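Local atomic coordinates of alcohol dehydrogenase superfamily protein (Novosphingobium aromaticivorans, PDB entry 3GAZ), a protein that probably catalyses an NADP-dependent oxidation or reduction, as a member of the medium-chain dehydrogenase/reductase superfamily. Residues T44-A49 with Y315-L319; R126-V130 with K330-T334; V178-R183 with A195-S201; S232-V236 with K259-Y263. One frame throughout, in Å; residues are numbered along the deposited sequence.

Overall arrangement
Contacts 1 and 2 belong to the GroES-like half of the protein and are both buried. They meet directly: Thr44 of contact 1 pairs with Ile331 and Lys330 of contact 2, and the side chain of Val318 packs on Ile331. Contacts 3 and 4 lie in the Rossmann half, further from the centre of the chain and only partly buried. They involve the two outermost strands, within this chain, of one parallel sheet, 196-199 and 262-265. Their chemistry differs with place. A tyrosine-aspartate bond marks contact 1, and waters bridge contact 2. Main-chain strand bonds make contact 3, whereas a lysine gripping a helix end makes contact 4.

Contact 1 of 4, residues T44-A49 with Y315-L319; sequences TNPLDA and YDAVL
Asp48 OD2 is gripped by two donors. Tyr315 OH donates to Asp48 OD2 at 2.6 Å. Asn45 N donates to Asp48 OD2 at 3.0 Å. The two donors reach the oxygen from opposite faces of the carboxylate. The tyrosine comes in on the anti side, somewhat out of the plane, and the ring stands almost upright to the carboxylate, with the planes 85° apart. The grip of Asn45 N ties the aspartate of helix 46-52 to the residue just before that helix. Tyr315 OH has a second partner in His105 NE2.

The hydroxyl end of the ring touches both Asp48 and Thr44. Tyr315 CE1 is 3.5 Å from Thr44 CB, while Asn45 O sits at the ring edge. Beside the tyrosine on the same helix, Val318 brings CG2 to within 3.1 Å of Thr44 OG1, which is tight. Val318 CG1 stands anti to the backbone N (chi1 171°), and this branch meets Pro46 CG at 4.1 Å. Thr44 OG1 itself gives its hydrogen bond to Ile331 O. Further along, Ala49 CB rests on Leu319 CD1 at 3.6 Å.

The contact thus sets helix 46-52 against the end of helix 311-319, two elements far apart in sequence. It is mostly apolar, with one polar site. There the second bond from Asn45 N fixes the aspartate oxygen and keeps it facing the tyrosine. Being held by both Asp48 and His105, the hydroxyl is unlikely to swing away, and the ring is held with it.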
loop_
_atom_site.group_PDB
_atom_site.type_symbol
_atom_site.label_atom_id
_atom_site.label_comp_id
_atom_site.label_asym_id
_atom_site.label_seq_id
_atom_site.Cartn_x
_atom_site.Cartn_y
_atom_site.Cartn_z
ATOM N N THR A 44 -17.145 -3.270 9.670
ATOM C CA THR A 44 -16.673 -1.892 9.663
ATOM C C THR A 44 -15.796 -1.572 10.863
ATOM O O THR A 44 -15.785 -2.295 11.856
ATOM C CB THR A 44 -17.849 -0.877 9.670
ATOM O OG1 THR A 44 -18.510 -0.920 10.942
ATOM C CG2 THR A 44 -18.852 -1.204 8.569
ATOM N N ASN A 45 -15.047 -0.482 10.752
ATOM C CA ASN A 45 -14.192 -0.021 11.838
ATOM C C ASN A 45 -14.043 1.487 11.703
ATOM O O ASN A 45 -14.021 2.019 10.593
ATOM C CB ASN A 45 -12.811 -0.690 11.789
ATOM C CG ASN A 45 -12.854 -2.166 12.172
ATOM O OD1 ASN A 45 -12.746 -3.047 11.316
ATOM N ND2 ASN A 45 -13.015 -2.440 13.462
ATOM N N PRO A 46 -13.957 2.200 12.835
ATOM C CA PRO A 46 -13.811 3.656 12.820
ATOM C C PRO A 46 -12.710 4.146 11.875
ATOM O O PRO A 46 -12.878 5.162 11.202
ATOM C CB PRO A 46 -13.506 3.984 14.278
ATOM C CG PRO A 46 -14.283 2.937 15.018
ATOM C CD PRO A 46 -13.966 1.690 14.217
ATOM N N LEU A 47 -11.588 3.428 11.822
ATOM C CA LEU A 47 -10.482 3.837 10.953
ATOM C C LEU A 47 -10.913 4.034 9.499
ATOM O O LEU A 47 -10.409 4.925 8.819
ATOM C CB LEU A 47 -9.336 2.819 11.009
ATOM C CG LEU A 47 -8.072 3.220 10.238
ATOM C CD1 LEU A 47 -7.486 4.486 10.854
ATOM C CD2 LEU A 47 -7.049 2.085 10.275
ATOM N N ASP A 48 -11.841 3.204 9.023
ATOM C CA ASP A 48 -12.326 3.309 7.645
ATOM C C ASP A 48 -12.827 4.727 7.347
ATOM O O ASP A 48 -12.591 5.269 6.263
ATOM C CB ASP A 48 -13.475 2.319 7.384
ATOM C CG ASP A 48 -13.089 0.868 7.660
ATOM O OD1 ASP A 48 -11.898 0.522 7.546
ATOM O OD2 ASP A 48 -13.988 0.064 7.976
ATOM N N ALA A 49 -13.528 5.315 8.314
ATOM C CA ALA A 49 -14.065 6.662 8.158
ATOM C C ALA A 49 -12.942 7.687 8.121
ATOM O O ALA A 49 -13.011 8.665 7.383
ATOM C CB ALA A 49 -15.036 6.981 9.295
ATOM N N TYR A 315 -21.696 3.731 8.346
ATOM C CA TYR A 315 -20.687 4.484 9.079
ATOM C C TYR A 315 -21.270 5.623 9.905
ATOM O O TYR A 315 -20.671 6.031 10.897
ATOM C CB TYR A 315 -19.596 4.992 8.134
ATOM C CG TYR A 315 -18.639 3.880 7.757
ATOM C CD1 TYR A 315 -17.730 3.371 8.688
ATOM C CD2 TYR A 315 -18.712 3.269 6.511
ATOM C CE1 TYR A 315 -16.925 2.269 8.384
ATOM C CE2 TYR A 315 -17.914 2.169 6.195
ATOM C CZ TYR A 315 -17.027 1.673 7.132
ATOM O OH TYR A 315 -16.261 0.573 6.823
ATOM N N ASP A 316 -22.427 6.145 9.506
ATOM C CA ASP A 316 -23.051 7.198 10.300
ATOM C C ASP A 316 -23.356 6.565 11.647
ATOM O O ASP A 316 -23.316 7.224 12.686
ATOM C CB ASP A 316 -24.368 7.676 9.683
ATOM C CG ASP A 316 -24.161 8.575 8.486
ATOM O OD1 ASP A 316 -23.182 9.351 8.484
ATOM O OD2 ASP A 316 -24.994 8.513 7.558
ATOM N N ALA A 317 -23.666 5.273 11.612
ATOM C CA ALA A 317 -23.980 4.523 12.821
ATOM C C ALA A 317 -22.705 4.236 13.612
ATOM O O ALA A 317 -22.680 4.354 14.841
ATOM C CB ALA A 317 -24.685 3.216 12.448
ATOM N N VAL A 318 -21.645 3.850 12.908
ATOM C CA VAL A 318 -20.370 3.570 13.564
ATOM C C VAL A 318 -19.898 4.794 14.347
ATOM O O VAL A 318 -19.351 4.675 15.448
ATOM C CB VAL A 318 -19.278 3.207 12.534
ATOM C CG1 VAL A 318 -17.916 3.149 13.218
ATOM C CG2 VAL A 318 -19.594 1.873 11.890
ATOM N N LEU A 319 -20.119 5.972 13.774
ATOM C CA LEU A 319 -19.692 7.217 14.400
ATOM C C LEU A 319 -20.821 7.960 15.106
ATOM O O LEU A 319 -20.578 8.931 15.818
ATOM C CB LEU A 319 -19.070 8.133 13.345
ATOM C CG LEU A 319 -17.880 7.563 12.567
ATOM C CD1 LEU A 319 -17.503 8.513 11.437
ATOM C CD2 LEU A 319 -16.705 7.348 13.509
#

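Contact 2 of 4, residues R126-V130 with K330-T334; sequences RQASV and KIAIT
Ala332 CB is met by three residues of the segment 126-130. Ser129 OG is 3.5 Å from Ala332 CB. Val130 CG1 is 3.8 Å from Ala332 CB, and Arg126 adds its aliphatic part and NH1. Val130 also faces Lys330, with Val130 CB to Lys330 CB at 3.8 Å. The lysine chain bends at chi3 (57°), which brings Lys330 CE to 3.2 Å from Val130 O. A second bend at chi4 turns NZ toward Thr44 O, which it bonds.

The polar links across the contact run through water. One water takes hydrogen bonds from Arg126 NH1 and from Ala332 N. The bond from Ala332 N to this water is 3.0 Å long. A second water gives a 2.7 Å bond to Ala332 O and also bonds Thr334 OG1, but its bond from Arg126 NH1 is weak. Arg126 NH1 also comes within 3.3 Å of Ala332 O at the guanidinium edge, at a poor angle for a bond.

A further shell positions these groups. Ser129 OG gives a 2.7 Å bond to Arg126 O, one turn back, which fixes the hydroxyl above Ala332. Arg126 NH2 bonds Asp302 O. Replacing Arg126 by an alanine here would probably leave both waters and the Asp302 carbonyl without their guanidinium mate, and would open a gap beside Thr334.

Strand 332-334 lies between strand 41-43, antiparallel to it, and strand 306-307, parallel to it. Helix 125-129 covers the Ala332 side. Ile331 and Ile333 turn the other way, against helix 311-319.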
loop_
_atom_site.group_PDB
_atom_site.type_symbol
_atom_site.label_atom_id
_atom_site.label_comp_id
_atom_site.label_asym_id
_atom_site.label_seq_id
_atom_site.Cartn_x
_atom_site.Cartn_y
_atom_site.Cartn_z
ATOM N N ARG A 126 -22.385 -12.092 9.620
ATOM C CA ARG A 126 -22.308 -10.750 10.196
ATOM C C ARG A 126 -21.479 -10.772 11.478
ATOM O O ARG A 126 -20.572 -9.959 11.652
ATOM C CB ARG A 126 -23.715 -10.215 10.493
ATOM C CG ARG A 126 -24.373 -9.474 9.321
ATOM C CD ARG A 126 -25.885 -9.325 9.522
ATOM N NE ARG A 126 -26.234 -8.829 10.852
ATOM C CZ ARG A 126 -26.024 -7.586 11.281
ATOM N NH1 ARG A 126 -25.463 -6.686 10.484
ATOM N NH2 ARG A 126 -26.369 -7.246 12.517
ATOM N N GLN A 127 -21.788 -11.713 12.370
ATOM C CA GLN A 127 -21.072 -11.836 13.638
ATOM C C GLN A 127 -19.572 -12.053 13.460
ATOM O O GLN A 127 -18.762 -11.442 14.154
ATOM C CB GLN A 127 -21.629 -13.000 14.459
ATOM C CG GLN A 127 -22.968 -12.758 15.118
ATOM C CD GLN A 127 -23.447 -13.992 15.864
ATOM O OE1 GLN A 127 -23.618 -15.056 15.273
ATOM N NE2 GLN A 127 -23.658 -13.856 17.169
ATOM N N ALA A 128 -19.208 -12.943 12.545
ATOM C CA ALA A 128 -17.806 -13.248 12.299
ATOM C C ALA A 128 -17.060 -12.086 11.646
ATOM O O ALA A 128 -15.883 -11.869 11.926
ATOM C CB ALA A 128 -17.694 -14.492 11.431
ATOM N N SER A 129 -17.750 -11.337 10.788
ATOM C CA SER A 129 -17.126 -10.217 10.082
ATOM C C SER A 129 -16.631 -9.061 10.963
ATOM O O SER A 129 -15.721 -8.334 10.568
ATOM C CB SER A 129 -18.086 -9.661 9.026
ATOM O OG SER A 129 -19.137 -8.918 9.623
ATOM N N VAL A 130 -17.210 -8.888 12.146
ATOM C CA VAL A 130 -16.796 -7.786 13.022
ATOM C C VAL A 130 -15.761 -8.189 14.065
ATOM O O VAL A 130 -15.387 -7.386 14.916
ATOM C CB VAL A 130 -18.001 -7.178 13.773
ATOM C CG1 VAL A 130 -18.987 -6.598 12.785
ATOM C CG2 VAL A 130 -18.674 -8.246 14.646
ATOM N N LYS A 330 -20.525 -3.679 17.228
ATOM C CA LYS A 330 -20.000 -3.229 15.948
ATOM C C LYS A 330 -21.011 -3.334 14.806
ATOM O O LYS A 330 -22.029 -4.018 14.920
ATOM C CB LYS A 330 -18.705 -3.994 15.629
ATOM C CG LYS A 330 -17.575 -3.691 16.626
ATOM C CD LYS A 330 -16.293 -4.477 16.342
ATOM C CE LYS A 330 -15.778 -4.232 14.924
ATOM N NZ LYS A 330 -15.511 -2.792 14.659
ATOM N N ILE A 331 -20.723 -2.633 13.713
ATOM C CA ILE A 331 -21.590 -2.607 12.542
ATOM C C ILE A 331 -21.044 -3.491 11.429
ATOM O O ILE A 331 -19.865 -3.403 11.077
ATOM C CB ILE A 331 -21.719 -1.171 11.973
ATOM C CG1 ILE A 331 -22.316 -0.235 13.026
ATOM C CG2 ILE A 331 -22.567 -1.188 10.704
ATOM C CD1 ILE A 331 -23.768 -0.524 13.375
ATOM N N ALA A 332 -21.912 -4.331 10.874
ATOM C CA ALA A 332 -21.533 -5.222 9.789
ATOM C C ALA A 332 -22.383 -4.917 8.558
ATOM O O ALA A 332 -23.581 -4.639 8.659
ATOM C CB ALA A 332 -21.728 -6.672 10.201
ATOM N N ILE A 333 -21.742 -4.956 7.399
ATOM C CA ILE A 333 -22.422 -4.709 6.141
ATOM C C ILE A 333 -22.682 -6.061 5.504
ATOM O O ILE A 333 -21.775 -6.881 5.411
ATOM C CB ILE A 333 -21.533 -3.897 5.177
ATOM C CG1 ILE A 333 -21.246 -2.516 5.767
ATOM C CG2 ILE A 333 -22.209 -3.793 3.806
ATOM C CD1 ILE A 333 -20.079 -1.813 5.103
ATOM N N THR A 334 -23.918 -6.297 5.072
ATOM C CA THR A 334 -24.239 -7.557 4.421
ATOM C C THR A 334 -24.020 -7.381 2.927
ATOM O O THR A 334 -24.780 -6.680 2.258
ATOM C CB THR A 334 -25.700 -7.977 4.658
ATOM O OG1 THR A 334 -25.928 -8.146 6.061
ATOM C CG2 THR A 334 -25.990 -9.287 3.934
HETATM O O HOH W 1 -24.488 -4.204 12.382
HETATM O O HOH W 2 -25.695 -5.979 7.747
#

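Contact 3 of 4, residues V178-R183 with A195-S201; sequences VFATAR and ATPIDAS
Five main-chain hydrogen bonds join Val178-Arg183 to Ala195-Ser201. They pair the two parallel strands of a beta-alpha-beta unit in the Rossmann fold, strands 177-182 and 196-199, with helix 184-193 between them. Thr196 N gives a nearly straight bond to Val178 O (170° at the hydrogen). Ala180 follows, donating from N to Thr196 O and accepting at O from Ile198 N at 2.8 Å, the shortest of the five. Ala182 N then bonds Ile198 O, and Ala200 N bonds Ala182 O at 2.9 Å. The strands are twisted by 31°.

Side chains of Phe179, Thr181, Thr196 and Ile198 share one face of the sheet. Ala180 and Pro197 are on the other. Phe179 and Thr196 point the same way, with Phe179 CD1 3.4 Å from Thr196 CB. Ile198 CD1 touches Phe179 CB at 3.9 Å, and Ile198 CG2 meets Thr181 CG2 at 3.7 Å. The phenylalanine ring also meets the rings of His211 and Phe217. With a serine in place of Phe179, a gap would probably open between Thr196 and those two rings. Thr181 OG1 is bonded to Gln157.

Past the strand ends, Arg183 bends at chi2 (-64°) and lays one guanidinium face over Ala200 and Ser201. A water joins its NH1, weakly, to Asp199. Asp199 closes an Asx turn: OD1 takes Ser201 N at 3.1 Å on its anti lone pair, and Ser201 OG at 2.6 Å from above the carboxylate plane.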
loop_
_atom_site.group_PDB
_atom_site.type_symbol
_atom_site.label_atom_id
_atom_site.label_comp_id
_atom_site.label_asym_id
_atom_site.label_seq_id
_atom_site.Cartn_x
_atom_site.Cartn_y
_atom_site.Cartn_z
ATOM N N VAL A 178 -11.037 -10.082 35.673
ATOM C CA VAL A 178 -11.286 -8.909 34.851
ATOM C C VAL A 178 -12.237 -7.843 35.378
ATOM O O VAL A 178 -13.305 -8.142 35.915
ATOM C CB VAL A 178 -11.771 -9.353 33.450
ATOM C CG1 VAL A 178 -11.907 -8.150 32.524
ATOM C CG2 VAL A 178 -10.794 -10.372 32.870
ATOM N N PHE A 179 -11.824 -6.593 35.185
ATOM C CA PHE A 179 -12.574 -5.404 35.578
ATOM C C PHE A 179 -12.597 -4.512 34.338
ATOM O O PHE A 179 -11.638 -4.505 33.562
ATOM C CB PHE A 179 -11.847 -4.670 36.706
ATOM C CG PHE A 179 -11.640 -5.501 37.935
ATOM C CD1 PHE A 179 -12.509 -5.393 39.017
ATOM C CD2 PHE A 179 -10.594 -6.417 38.004
ATOM C CE1 PHE A 179 -12.343 -6.183 40.152
ATOM C CE2 PHE A 179 -10.417 -7.217 39.140
ATOM C CZ PHE A 179 -11.297 -7.097 40.215
ATOM N N ALA A 180 -13.671 -3.754 34.145
ATOM C CA ALA A 180 -13.737 -2.885 32.976
ATOM C C ALA A 180 -14.526 -1.606 33.215
ATOM O O ALA A 180 -15.595 -1.632 33.824
ATOM C CB ALA A 180 -14.336 -3.654 31.793
ATOM N N THR A 181 -13.984 -0.485 32.741
ATOM C CA THR A 181 -14.659 0.794 32.877
ATOM C C THR A 181 -15.511 0.970 31.629
ATOM O O THR A 181 -15.099 0.595 30.527
ATOM C CB THR A 181 -13.666 1.976 32.978
ATOM O OG1 THR A 181 -12.840 2.019 31.807
ATOM C CG2 THR A 181 -12.793 1.836 34.216
ATOM N N ALA A 182 -16.703 1.525 31.803
ATOM C CA ALA A 182 -17.602 1.732 30.680
ATOM C C ALA A 182 -18.641 2.784 31.026
ATOM O O ALA A 182 -18.817 3.142 32.189
ATOM C CB ALA A 182 -18.284 0.430 30.316
ATOM N N ARG A 183 -19.327 3.280 30.008
ATOM C CA ARG A 183 -20.348 4.288 30.220
ATOM C C ARG A 183 -21.681 3.623 30.511
ATOM O O ARG A 183 -21.941 2.510 30.058
ATOM C CB ARG A 183 -20.446 5.202 28.995
ATOM C CG ARG A 183 -19.254 6.149 28.861
ATOM C CD ARG A 183 -19.186 7.134 30.033
ATOM N NE ARG A 183 -17.908 7.841 30.099
ATOM C CZ ARG A 183 -17.644 8.846 30.932
ATOM N NH1 ARG A 183 -18.573 9.276 31.776
ATOM N NH2 ARG A 183 -16.446 9.414 30.931
ATOM N N ALA A 195 -17.291 -9.712 33.810
ATOM C CA ALA A 195 -16.291 -8.792 34.331
ATOM C C ALA A 195 -16.947 -7.859 35.337
ATOM O O ALA A 195 -18.163 -7.662 35.306
ATOM C CB ALA A 195 -15.685 -7.987 33.193
ATOM N N THR A 196 -16.142 -7.295 36.231
ATOM C CA THR A 196 -16.651 -6.369 37.232
ATOM C C THR A 196 -16.731 -4.986 36.608
ATOM O O THR A 196 -15.710 -4.382 36.279
ATOM C CB THR A 196 -15.732 -6.299 38.471
ATOM O OG1 THR A 196 -15.702 -7.578 39.116
ATOM C CG2 THR A 196 -16.239 -5.245 39.452
ATOM N N PRO A 197 -17.954 -4.468 36.428
ATOM C CA PRO A 197 -18.153 -3.146 35.833
ATOM C C PRO A 197 -17.715 -1.984 36.714
ATOM O O PRO A 197 -17.875 -2.011 37.936
ATOM C CB PRO A 197 -19.651 -3.116 35.561
ATOM C CG PRO A 197 -20.200 -3.929 36.698
ATOM C CD PRO A 197 -19.247 -5.103 36.734
ATOM N N ILE A 198 -17.171 -0.957 36.070
ATOM C CA ILE A 198 -16.711 0.240 36.752
ATOM C C ILE A 198 -17.152 1.446 35.936
ATOM O O ILE A 198 -16.773 1.589 34.773
ATOM C CB ILE A 198 -15.171 0.251 36.883
ATOM C CG1 ILE A 198 -14.723 -0.901 37.788
ATOM C CG2 ILE A 198 -14.699 1.602 37.412
ATOM C CD1 ILE A 198 -13.216 -1.138 37.804
ATOM N N ASP A 199 -17.965 2.304 36.541
ATOM C CA ASP A 199 -18.443 3.499 35.858
ATOM C C ASP A 199 -17.220 4.301 35.414
ATOM O O ASP A 199 -16.389 4.685 36.234
ATOM C CB ASP A 199 -19.318 4.324 36.803
ATOM C CG ASP A 199 -20.183 5.326 36.071
ATOM O OD1 ASP A 199 -19.630 6.270 35.466
ATOM O OD2 ASP A 199 -21.421 5.165 36.103
ATOM N N ALA A 200 -17.118 4.539 34.109
ATOM C CA ALA A 200 -15.991 5.261 33.520
ATOM C C ALA A 200 -15.759 6.671 34.054
ATOM O O ALA A 200 -14.741 7.292 33.743
ATOM C CB ALA A 200 -16.147 5.305 31.995
ATOM N N SER A 201 -16.692 7.180 34.853
ATOM C CA SER A 201 -16.555 8.522 35.416
ATOM C C SER A 201 -15.760 8.512 36.722
ATOM O O SER A 201 -15.315 9.554 37.194
ATOM C CB SER A 201 -17.937 9.126 35.671
ATOM O OG SER A 201 -18.634 8.385 36.657
HETATM O O HOH W 3 -13.797 -9.319 38.362
HETATM O O HOH W 4 -20.621 8.076 33.758
#

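Contact 4 of 4, residues S232-V236 with K259-Y263; sequences SFSAV and KQATY
Lys259 sends its side chain across to the end of helix 227-235, where Phe233, Ser234 and Val236 receive it. CB points at that helix end, and the chain is fully extended beyond CG. This carries CD past Val236, 3.9 Å from Val236 CG1 and 3.3 Å from Val236 O. CE runs on beside the same carbonyl. The tip, NZ, bonds three carbonyl oxygens. Lys259 NZ to Phe233 O is 2.9 Å, and Lys259 NZ to Val236 O is also 2.9 Å. Both oxygens are met in the carbonyl plane, on a lone pair. The bond from Lys259 NZ to Ser234 O, at 2.5 Å, is very short and comes from above the carbonyl plane, so its details are doubtful.

Beside the lysine, Val236 CG1 meets Ala261 CB at 4.2 Å. Further along, Phe233 and Tyr263 form an offset edge-to-face pair with planes 80° apart. The Phe233 edge is turned to the tyrosine, and CE1 is 3.8 Å from Tyr263 CD1.

Lys259 and Gln260 follow helix 254-258, which ends in a Schellman motif at Gln260. Strand 262-265, the outermost on this side of the parallel sheet within this chain, starts just after. The contact therefore ties the ends of two helices together. Carbonyls at a helix C-terminus carry partial negative charge, so the lysine is likely to stay protonated and to ease that charge.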
loop_
_atom_site.group_PDB
_atom_site.type_symbol
_atom_site.label_atom_id
_atom_site.label_comp_id
_atom_site.label_asym_id
_atom_site.label_seq_id
_atom_site.Cartn_x
_atom_site.Cartn_y
_atom_site.Cartn_z
ATOM N N SER A 232 -4.702 5.070 32.925
ATOM C CA SER A 232 -4.217 3.696 32.964
ATOM C C SER A 232 -2.894 3.629 33.724
ATOM O O SER A 232 -2.643 2.683 34.471
ATOM C CB SER A 232 -4.029 3.161 31.541
ATOM O OG SER A 232 -5.263 3.163 30.835
ATOM N N PHE A 233 -2.043 4.630 33.521
ATOM C CA PHE A 233 -0.761 4.673 34.214
ATOM C C PHE A 233 -1.042 4.815 35.707
ATOM O O PHE A 233 -0.275 4.346 36.544
ATOM C CB PHE A 233 0.077 5.872 33.751
ATOM C CG PHE A 233 0.613 5.758 32.340
ATOM C CD1 PHE A 233 0.594 4.549 31.653
ATOM C CD2 PHE A 233 1.205 6.859 31.731
ATOM C CE1 PHE A 233 1.157 4.440 30.373
ATOM C CE2 PHE A 233 1.770 6.761 30.453
ATOM C CZ PHE A 233 1.750 5.547 29.779
ATOM N N SER A 234 -2.151 5.471 36.027
ATOM C CA SER A 234 -2.534 5.693 37.414
ATOM C C SER A 234 -3.101 4.437 38.087
ATOM O O SER A 234 -2.888 4.214 39.280
ATOM C CB SER A 234 -3.554 6.835 37.479
ATOM O OG SER A 234 -3.938 7.102 38.814
ATOM N N ALA A 235 -3.798 3.609 37.316
ATOM C CA ALA A 235 -4.414 2.390 37.841
ATOM C C ALA A 235 -3.517 1.151 37.902
ATOM O O ALA A 235 -3.838 0.189 38.599
ATOM C CB ALA A 235 -5.664 2.065 37.025
ATOM N N VAL A 236 -2.402 1.165 37.175
ATOM C CA VAL A 236 -1.507 0.009 37.146
ATOM C C VAL A 236 -0.762 -0.222 38.465
ATOM O O VAL A 236 -0.388 0.724 39.158
ATOM C CB VAL A 236 -0.485 0.131 35.971
ATOM C CG1 VAL A 236 0.544 1.217 36.267
ATOM C CG2 VAL A 236 0.185 -1.211 35.711
ATOM N N LYS A 259 6.257 3.900 39.749
ATOM C CA LYS A 259 5.745 2.554 39.970
ATOM C C LYS A 259 6.621 1.477 39.358
ATOM O O LYS A 259 6.253 0.302 39.382
ATOM C CB LYS A 259 4.331 2.420 39.411
ATOM C CG LYS A 259 3.288 3.292 40.091
ATOM C CD LYS A 259 1.948 3.068 39.414
ATOM C CE LYS A 259 0.826 3.826 40.067
ATOM N NZ LYS A 259 -0.437 3.599 39.308
ATOM N N GLN A 260 7.768 1.869 38.806
ATOM C CA GLN A 260 8.687 0.906 38.196
ATOM C C GLN A 260 7.877 -0.020 37.300
ATOM O O GLN A 260 8.095 -1.228 37.271
ATOM C CB GLN A 260 9.382 0.096 39.292
ATOM C CG GLN A 260 10.224 0.945 40.241
ATOM C CD GLN A 260 10.522 0.239 41.549
ATOM O OE1 GLN A 260 9.632 0.051 42.383
ATOM N NE2 GLN A 260 11.778 -0.164 41.734
ATOM N N ALA A 261 6.947 0.572 36.562
ATOM C CA ALA A 261 6.047 -0.172 35.694
ATOM C C ALA A 261 6.474 -0.192 34.232
ATOM O O ALA A 261 7.453 0.446 33.844
ATOM C CB ALA A 261 4.639 0.399 35.820
ATOM N N THR A 262 5.707 -0.915 33.423
ATOM C CA THR A 262 6.008 -1.060 32.007
ATOM C C THR A 262 4.827 -0.721 31.091
ATOM O O THR A 262 3.668 -0.909 31.461
ATOM C CB THR A 262 6.479 -2.507 31.730
ATOM O OG1 THR A 262 7.615 -2.806 32.556
ATOM C CG2 THR A 262 6.865 -2.678 30.279
ATOM N N TYR A 263 5.138 -0.216 29.896
ATOM C CA TYR A 263 4.130 0.144 28.897
ATOM C C TYR A 263 4.522 -0.416 27.525
ATOM O O TYR A 263 5.696 -0.414 27.164
ATOM C CB TYR A 263 3.992 1.671 28.794
ATOM C CG TYR A 263 3.217 2.123 27.569
ATOM C CD1 TYR A 263 1.826 2.025 27.519
ATOM C CD2 TYR A 263 3.885 2.580 26.431
ATOM C CE1 TYR A 263 1.117 2.371 26.362
ATOM C CE2 TYR A 263 3.192 2.918 25.269
ATOM C CZ TYR A 263 1.812 2.811 25.240
ATOM O OH TYR A 263 1.132 3.130 24.086
#